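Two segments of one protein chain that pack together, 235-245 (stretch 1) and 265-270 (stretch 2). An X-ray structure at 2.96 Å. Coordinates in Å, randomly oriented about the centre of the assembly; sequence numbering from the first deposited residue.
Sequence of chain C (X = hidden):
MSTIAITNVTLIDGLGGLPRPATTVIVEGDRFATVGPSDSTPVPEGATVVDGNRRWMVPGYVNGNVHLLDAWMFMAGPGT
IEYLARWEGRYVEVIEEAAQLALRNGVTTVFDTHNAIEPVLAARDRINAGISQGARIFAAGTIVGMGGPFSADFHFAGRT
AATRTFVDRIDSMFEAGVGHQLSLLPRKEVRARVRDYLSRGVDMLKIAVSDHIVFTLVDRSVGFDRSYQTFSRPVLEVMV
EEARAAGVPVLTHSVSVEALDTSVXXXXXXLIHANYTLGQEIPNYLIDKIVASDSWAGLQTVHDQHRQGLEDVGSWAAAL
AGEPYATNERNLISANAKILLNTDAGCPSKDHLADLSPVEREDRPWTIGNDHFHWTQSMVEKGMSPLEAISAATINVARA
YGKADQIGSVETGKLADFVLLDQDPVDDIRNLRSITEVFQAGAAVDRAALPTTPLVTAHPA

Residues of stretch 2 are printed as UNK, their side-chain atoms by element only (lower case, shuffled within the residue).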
# COMPACT_ATOMS: atom_id res chain seq x y z
N VAL C 235 8.16 -31.33 15.43
CA VAL C 235 7.26 -31.45 14.28
C VAL C 235 8.03 -31.78 13.03
O VAL C 235 7.48 -32.34 12.07
CB VAL C 235 6.39 -30.18 14.11
CG1 VAL C 235 5.55 -30.21 12.83
CG2 VAL C 235 5.46 -30.06 15.30
N LEU C 236 9.33 -31.48 13.02
CA LEU C 236 10.14 -31.65 11.83
C LEU C 236 10.52 -33.08 11.51
O LEU C 236 10.58 -33.45 10.36
CB LEU C 236 11.39 -30.77 11.95
CG LEU C 236 11.72 -29.90 10.74
CD1 LEU C 236 10.43 -29.41 10.13
CD2 LEU C 236 12.61 -28.75 11.18
N GLU C 237 10.78 -33.90 12.53
CA GLU C 237 11.01 -35.35 12.31
C GLU C 237 9.72 -36.03 11.93
O GLU C 237 9.72 -37.01 11.16
CB GLU C 237 11.56 -36.06 13.55
CG GLU C 237 13.07 -36.28 13.55
CD GLU C 237 13.82 -35.11 14.16
OE1 GLU C 237 13.19 -34.03 14.25
OE2 GLU C 237 15.01 -35.28 14.55
N VAL C 238 8.61 -35.51 12.44
CA VAL C 238 7.32 -36.13 12.23
C VAL C 238 7.02 -36.17 10.75
O VAL C 238 6.20 -36.93 10.32
CB VAL C 238 6.23 -35.38 13.02
CG1 VAL C 238 4.83 -35.57 12.42
CG2 VAL C 238 6.27 -35.80 14.47
N MET C 239 7.68 -35.32 9.97
CA MET C 239 7.56 -35.40 8.52
C MET C 239 8.71 -36.14 7.87
O MET C 239 8.54 -36.70 6.78
CB MET C 239 7.45 -34.00 7.94
CG MET C 239 6.51 -33.16 8.74
SD MET C 239 6.85 -31.45 8.45
CE MET C 239 5.25 -30.76 8.94
N VAL C 240 9.86 -36.16 8.55
CA VAL C 240 10.97 -36.98 8.09
C VAL C 240 10.69 -38.48 8.27
O VAL C 240 11.12 -39.29 7.42
CB VAL C 240 12.27 -36.61 8.79
CG1 VAL C 240 13.36 -37.65 8.55
CG2 VAL C 240 12.72 -35.23 8.31
N GLU C 241 9.96 -38.84 9.33
CA GLU C 241 9.60 -40.26 9.55
C GLU C 241 8.73 -40.78 8.44
O GLU C 241 8.86 -41.90 8.01
CB GLU C 241 8.89 -40.43 10.90
CG GLU C 241 9.73 -41.18 11.91
CD GLU C 241 9.35 -40.92 13.35
OE1 GLU C 241 8.13 -40.74 13.63
OE2 GLU C 241 10.30 -40.91 14.18
N GLU C 242 7.76 -39.96 8.13
CA GLU C 242 6.81 -40.19 7.06
C GLU C 242 7.48 -40.28 5.70
O GLU C 242 7.16 -41.14 4.91
CB GLU C 242 5.81 -39.05 7.05
CG GLU C 242 4.45 -39.42 7.58
CD GLU C 242 4.50 -40.08 8.89
OE1 GLU C 242 5.14 -39.50 9.80
OE2 GLU C 242 3.89 -41.17 8.98
N ALA C 243 8.39 -39.37 5.45
CA ALA C 243 9.14 -39.27 4.21
C ALA C 243 10.02 -40.48 4.03
O ALA C 243 10.29 -40.90 2.92
CB ALA C 243 9.96 -38.01 4.19
N ARG C 244 10.56 -40.94 5.14
CA ARG C 244 11.36 -42.16 5.25
C ARG C 244 10.51 -43.37 4.98
O ARG C 244 10.95 -44.29 4.29
CB ARG C 244 12.01 -42.30 6.63
CG ARG C 244 13.13 -41.30 6.87
CD ARG C 244 14.19 -41.32 5.80
NE ARG C 244 14.56 -39.98 5.34
CZ ARG C 244 15.65 -39.69 4.65
NH1 ARG C 244 16.50 -40.64 4.29
NH2 ARG C 244 15.89 -38.46 4.25
N ALA C 245 9.30 -43.34 5.50
CA ALA C 245 8.33 -44.43 5.35
C ALA C 245 7.97 -44.71 3.92
O ALA C 245 7.97 -45.86 3.52
CB ALA C 245 7.07 -44.11 6.14
N UNK C 265 21.14 -31.97 10.87
CA UNK C 265 20.82 -32.85 11.97
C UNK C 265 19.63 -33.71 11.65
O UNK C 265 19.51 -34.84 12.12
c UNK C 265 20.56 -32.05 13.23
c UNK C 265 21.83 -31.47 13.88
o UNK C 265 22.19 -33.54 15.03
c UNK C 265 22.71 -32.54 14.47
o UNK C 265 23.93 -32.44 14.34
N UNK C 266 18.72 -33.20 10.82
CA UNK C 266 17.54 -33.96 10.38
C UNK C 266 17.89 -35.03 9.37
O UNK C 266 17.03 -35.81 8.99
c UNK C 266 14.64 -32.93 11.64
c UNK C 266 15.78 -32.17 10.93
c UNK C 266 15.30 -30.85 10.37
c UNK C 266 16.51 -32.99 9.81
N UNK C 267 19.14 -35.06 8.92
CA UNK C 267 19.63 -36.06 8.01
C UNK C 267 19.07 -35.93 6.63
O UNK C 267 19.00 -36.94 5.93
N UNK C 268 18.69 -34.73 6.23
CA UNK C 268 18.02 -34.53 4.93
C UNK C 268 18.93 -34.97 3.76
O UNK C 268 20.07 -34.54 3.69
c UNK C 268 17.61 -33.07 4.75
N UNK C 269 18.41 -35.79 2.88
CA UNK C 269 19.18 -36.30 1.74
C UNK C 269 19.74 -35.18 0.87
O UNK C 269 20.90 -35.16 0.54
o UNK C 269 18.40 -39.56 1.17
c UNK C 269 17.91 -38.51 1.55
c UNK C 269 18.29 -37.22 0.86
o UNK C 269 17.13 -38.47 2.51
N UNK C 270 18.89 -34.24 0.50
CA UNK C 270 19.28 -33.18 -0.41
C UNK C 270 19.07 -31.79 0.24
O UNK C 270 17.97 -31.46 0.67
c UNK C 270 18.49 -31.95 -2.43
c UNK C 270 19.16 -34.31 -2.61
c UNK C 270 18.49 -33.29 -1.73

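Position 265 carries five side-chain atoms beyond the backbone: an unbranched run of three carbons, the third bearing two oxygens. A carboxylate set three carbons from CA is glutamate, so this is Glu265. Its CB points sideways, and its nearest approach, CB to Glu237 OE2, is 6.6 Å, so it takes no part in the contact.

Position 266 has four carbons and no heteroatom, forked at the second carbon. One tip of the fork lies close to a methyl of Leu236, the other close to the carboxylate of Glu237. Four carbons forked at the second define leucine, Leu266. With chi1 at -74° (m) and chi2 at 153° (t), its CB leaves sideways but its end comes nearer to the helix. Its CD1 lies 3.5 Å from Leu236 CD2, and its CD2 lies 3.2 Å from Glu237 OE1 and 4.5 Å from Val240 CG2.

At position 267 the atoms stop at the backbone, which identifies Gly267. Its phi/psi of 70/28 marks the exit from a helix in a Schellman motif, and positive phi by itself favours glycine. An ideal CB here would have nothing of stretch 1 within 5.5 Å, so the fold of the turn, rather than crowding from the helix, is the evident constraint.

Position 268 shows a single side-chain carbon, hence Ala268. The CB points away from stretch 1 and lies 5.7 Å from Arg244 NH2, its nearest atom there.

Position 269 has two carbons, the second carrying two oxygens, one of which approaches the Arg244 guanidinium. A carboxylate on the second carbon, one carbon shorter than at 265, is aspartate, Asp269. The modelled salt bridge places Arg244 NH2 2.1 Å from Asp269 OD1, at the edge of the guanidinium and near its plane. That separation is too short for a real contact, so the placement of both atoms is uncertain; the opposite charges make a pairing plausible, but its length should not be relied on.

Position 270 has three carbons, with the fork at the first; this is Val270. Its CB lies 8.3 Å from Arg244 NH2, the side chain's nearest approach to stretch 1, so it is out of reach, and its phi/psi of -121/123 is extended.

The contact buries 299 Å² in total, and Leu266 has the largest covered area, 112 Å². Leu236 and Val240 lie one helical turn apart and both direct CB toward stretch 2, offering an apolar surface on which Leu266 rests. Further along the helix, Arg244 extends its end to Asp269, adding opposite charge to the apolar packing. No hydrogen bond crosses between the stretches, so packing and this salt bridge define the interface.

Stretch 2 265-270: ELGADV
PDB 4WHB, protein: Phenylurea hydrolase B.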